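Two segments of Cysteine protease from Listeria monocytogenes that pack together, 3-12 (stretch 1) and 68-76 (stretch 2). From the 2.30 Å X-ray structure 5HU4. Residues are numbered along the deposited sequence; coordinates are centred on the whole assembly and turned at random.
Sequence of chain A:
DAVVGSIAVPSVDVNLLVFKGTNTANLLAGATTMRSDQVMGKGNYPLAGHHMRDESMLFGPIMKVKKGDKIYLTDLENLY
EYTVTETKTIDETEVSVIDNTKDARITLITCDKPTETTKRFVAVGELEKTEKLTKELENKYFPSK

Stretch 1, residues 3-12: VVGSIAVPSV
Stretch 2 (68-76) GDKIYLTDL

Residues 3-9 and 70-74 are neighbouring antiparallel strands: their N-to-C directions differ by 170°, and their axes approach to 4.6 Å. The register pairs Ser6 with Thr74, Ile7 with Leu73 and Ala8 with Tyr72, and together the stretches bury 566 Å², both sides summed. Tyr72 and Ser6 have the most area covered, 67 and 59 Å².

Tyr72 (phi/psi -108/131) faces Ala8 (-139/133) in a hydrogen-bonded pair with CA atoms 4.9 Å apart. Ala8 N donates to Tyr72 O at 2.7 Å, and Tyr72 N donates to Ala8 O at 2.8 Å, the latter nearly linear at 174°. Both side chains project from the same face of the sheet, Ala8 CB lying 4.3 Å from Tyr72 CB. With chi1 m (-62°) and chi2 -85°, the tyrosine ring reaches past the small alanine to Pro10, whose CD lies 3.9 Å from Tyr72 CD2, at the ring edge. Pro10, with a C-gamma endo pucker, offers an apolar surface here and has no backbone N-H to satisfy.

Ser6 (-135/155, chi1 m) makes the second hydrogen-bonded pair with Thr74 (-146/148, chi1 t), CA to CA 5.4 Å. Ser6 N to Thr74 O measures 3.1 Å and Thr74 N to Ser6 O 3.0 Å. Their side chains share the face of Ala8 and Tyr72, with Ser6 CB 4.0 Å from Thr74 CG2; Thr74 OG1 instead accepts from Leu76 N at 3.0 Å, within its own stretch.

Between these pairs, Ile7 (-131/141) and Leu73 (-133/139) form the non-hydrogen-bonded pair, CA to CA 4.5 Å, and point to the other face. Ile7 (chi1 t, chi2 t) places CB 4.0 Å from Leu73 CD1 (Leu73 chi1 t, chi2 p) and CD1 3.9 Å from Ile71 CG2 (Ile71 chi1 m, chi2 t). Val9 CG2 adds a contact of 4.1 Å to Ile71 CG2. Branched aliphatic side chains suit this buried apolar cluster. Ile7 CA also approaches Tyr72 O at 3.2 Å in a CA-H...O contact.

At one end, Gly5 (165/-154) brings its CA to 3.2 Å from Thr74 O; an ideal CB would lie 1.9 Å from Thr74 O, a clash. Water 1 donates to Val4 O (2.7 Å) and Asp75 O (3.1 Å). At the other end, Ser11 (chi1 p) gives a weak hydrogen bond from OG to Asp69 OD2 (Asp69 chi1 m), 2.9 Å, while water 2 accepts from Ser11 N (3.0 Å) and donates to Lys70 O (2.8 Å).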

# COMPACT_ATOMS: atom_id res chain seq x y z
N VAL A 3 -10.60 3.62 9.73
CA VAL A 3 -9.19 3.25 9.76
C VAL A 3 -9.02 1.81 10.24
O VAL A 3 -9.61 1.41 11.24
CB VAL A 3 -8.38 4.19 10.67
CG1 VAL A 3 -6.93 3.76 10.74
CG2 VAL A 3 -8.50 5.63 10.18
N VAL A 4 -8.20 1.04 9.53
CA VAL A 4 -7.94 -0.34 9.91
C VAL A 4 -6.49 -0.55 10.31
O VAL A 4 -6.15 -1.56 10.93
CB VAL A 4 -8.29 -1.31 8.76
CG1 VAL A 4 -9.78 -1.29 8.47
CG2 VAL A 4 -7.50 -0.95 7.51
N GLY A 5 -5.63 0.41 9.97
CA GLY A 5 -4.22 0.32 10.31
C GLY A 5 -3.35 1.30 9.55
O GLY A 5 -3.82 2.35 9.10
N SER A 6 -2.08 0.95 9.39
CA SER A 6 -1.12 1.82 8.72
C SER A 6 -0.25 1.06 7.73
O SER A 6 -0.04 -0.15 7.85
CB SER A 6 -0.23 2.52 9.75
OG SER A 6 -0.99 3.39 10.57
N ILE A 7 0.27 1.78 6.74
CA ILE A 7 1.24 1.24 5.80
C ILE A 7 2.41 2.21 5.68
O ILE A 7 2.23 3.42 5.68
CB ILE A 7 0.63 0.97 4.41
CG1 ILE A 7 1.68 0.39 3.46
CG2 ILE A 7 0.01 2.23 3.83
CD1 ILE A 7 1.22 0.24 2.04
N ALA A 8 3.63 1.67 5.59
CA ALA A 8 4.81 2.52 5.51
C ALA A 8 5.83 1.99 4.51
O ALA A 8 6.15 0.80 4.50
CB ALA A 8 5.44 2.66 6.88
N VAL A 9 6.33 2.89 3.67
CA VAL A 9 7.44 2.58 2.78
C VAL A 9 8.55 3.62 3.00
O VAL A 9 8.58 4.65 2.34
CB VAL A 9 7.01 2.59 1.30
CG1 VAL A 9 8.07 1.90 0.45
CG2 VAL A 9 5.67 1.90 1.12
N PRO A 10 9.46 3.33 3.94
CA PRO A 10 10.48 4.27 4.41
C PRO A 10 11.48 4.70 3.33
O PRO A 10 12.09 5.77 3.47
CB PRO A 10 11.19 3.49 5.52
CG PRO A 10 10.92 2.06 5.22
CD PRO A 10 9.54 2.03 4.64
N SER A 11 11.66 3.90 2.28
CA SER A 11 12.62 4.24 1.24
C SER A 11 12.14 5.42 0.40
O SER A 11 12.95 6.12 -0.21
CB SER A 11 12.87 3.03 0.33
OG SER A 11 11.77 2.80 -0.53
N VAL A 12 10.83 5.65 0.38
CA VAL A 12 10.26 6.75 -0.37
C VAL A 12 9.42 7.67 0.52
O VAL A 12 8.60 8.45 0.04
CB VAL A 12 9.38 6.25 -1.54
CG1 VAL A 12 10.24 5.61 -2.61
CG2 VAL A 12 8.34 5.27 -1.02
N GLY A 68 14.68 -4.52 -3.94
CA GLY A 68 13.58 -4.92 -3.09
C GLY A 68 13.45 -4.07 -1.84
O GLY A 68 13.99 -4.41 -0.79
N ASP A 69 12.73 -2.96 -1.96
CA ASP A 69 12.44 -2.11 -0.81
C ASP A 69 11.42 -2.79 0.10
O ASP A 69 10.61 -3.59 -0.36
CB ASP A 69 11.92 -0.75 -1.26
CG ASP A 69 12.97 0.07 -1.98
OD1 ASP A 69 14.17 -0.23 -1.82
OD2 ASP A 69 12.59 1.02 -2.70
N LYS A 70 11.47 -2.46 1.38
CA LYS A 70 10.54 -3.04 2.35
C LYS A 70 9.24 -2.25 2.40
O LYS A 70 9.25 -1.01 2.34
CB LYS A 70 11.18 -3.09 3.74
CG LYS A 70 12.54 -3.77 3.79
CD LYS A 70 12.48 -5.19 3.25
CE LYS A 70 13.69 -5.99 3.70
NZ LYS A 70 14.21 -6.88 2.62
N ILE A 71 8.13 -2.96 2.51
CA ILE A 71 6.84 -2.34 2.77
C ILE A 71 6.30 -2.85 4.10
O ILE A 71 6.21 -4.05 4.32
CB ILE A 71 5.82 -2.64 1.65
CG1 ILE A 71 6.36 -2.21 0.29
CG2 ILE A 71 4.50 -1.94 1.94
CD1 ILE A 71 5.49 -2.63 -0.87
N TYR A 72 5.97 -1.92 4.99
CA TYR A 72 5.48 -2.30 6.31
C TYR A 72 3.99 -2.03 6.45
O TYR A 72 3.50 -0.95 6.12
CB TYR A 72 6.27 -1.56 7.39
CG TYR A 72 7.74 -1.90 7.38
CD1 TYR A 72 8.21 -3.02 8.05
CD2 TYR A 72 8.65 -1.12 6.69
CE1 TYR A 72 9.55 -3.35 8.04
CE2 TYR A 72 10.00 -1.44 6.68
CZ TYR A 72 10.44 -2.56 7.35
OH TYR A 72 11.77 -2.88 7.34
N LEU A 73 3.28 -3.04 6.94
CA LEU A 73 1.84 -2.98 7.09
C LEU A 73 1.45 -3.47 8.48
O LEU A 73 2.02 -4.44 8.98
CB LEU A 73 1.16 -3.82 6.01
CG LEU A 73 -0.37 -3.86 5.95
CD1 LEU A 73 -0.92 -2.49 5.57
CD2 LEU A 73 -0.82 -4.93 4.96
N THR A 74 0.49 -2.80 9.11
CA THR A 74 0.06 -3.21 10.45
C THR A 74 -1.42 -2.98 10.69
O THR A 74 -2.03 -2.05 10.15
CB THR A 74 0.87 -2.47 11.54
OG1 THR A 74 0.57 -3.04 12.82
CG2 THR A 74 0.54 -0.98 11.56
N ASP A 75 -2.01 -3.85 11.51
CA ASP A 75 -3.38 -3.69 11.97
C ASP A 75 -3.36 -3.31 13.45
O ASP A 75 -4.37 -3.44 14.15
CB ASP A 75 -4.18 -4.98 11.75
CG ASP A 75 -3.45 -6.22 12.23
OD1 ASP A 75 -2.45 -6.08 12.97
OD2 ASP A 75 -3.87 -7.34 11.87
N LEU A 76 -2.19 -2.85 13.89
CA LEU A 76 -1.90 -2.52 15.29
C LEU A 76 -1.97 -3.74 16.20
O LEU A 76 -2.08 -3.60 17.42
CB LEU A 76 -2.84 -1.42 15.79
CG LEU A 76 -2.19 -0.04 15.92
CD1 LEU A 76 -1.76 0.50 14.56
CD2 LEU A 76 -3.12 0.94 16.62
O HOH W 1 -7.11 -3.34 12.65
O HOH W 2 11.22 0.91 2.08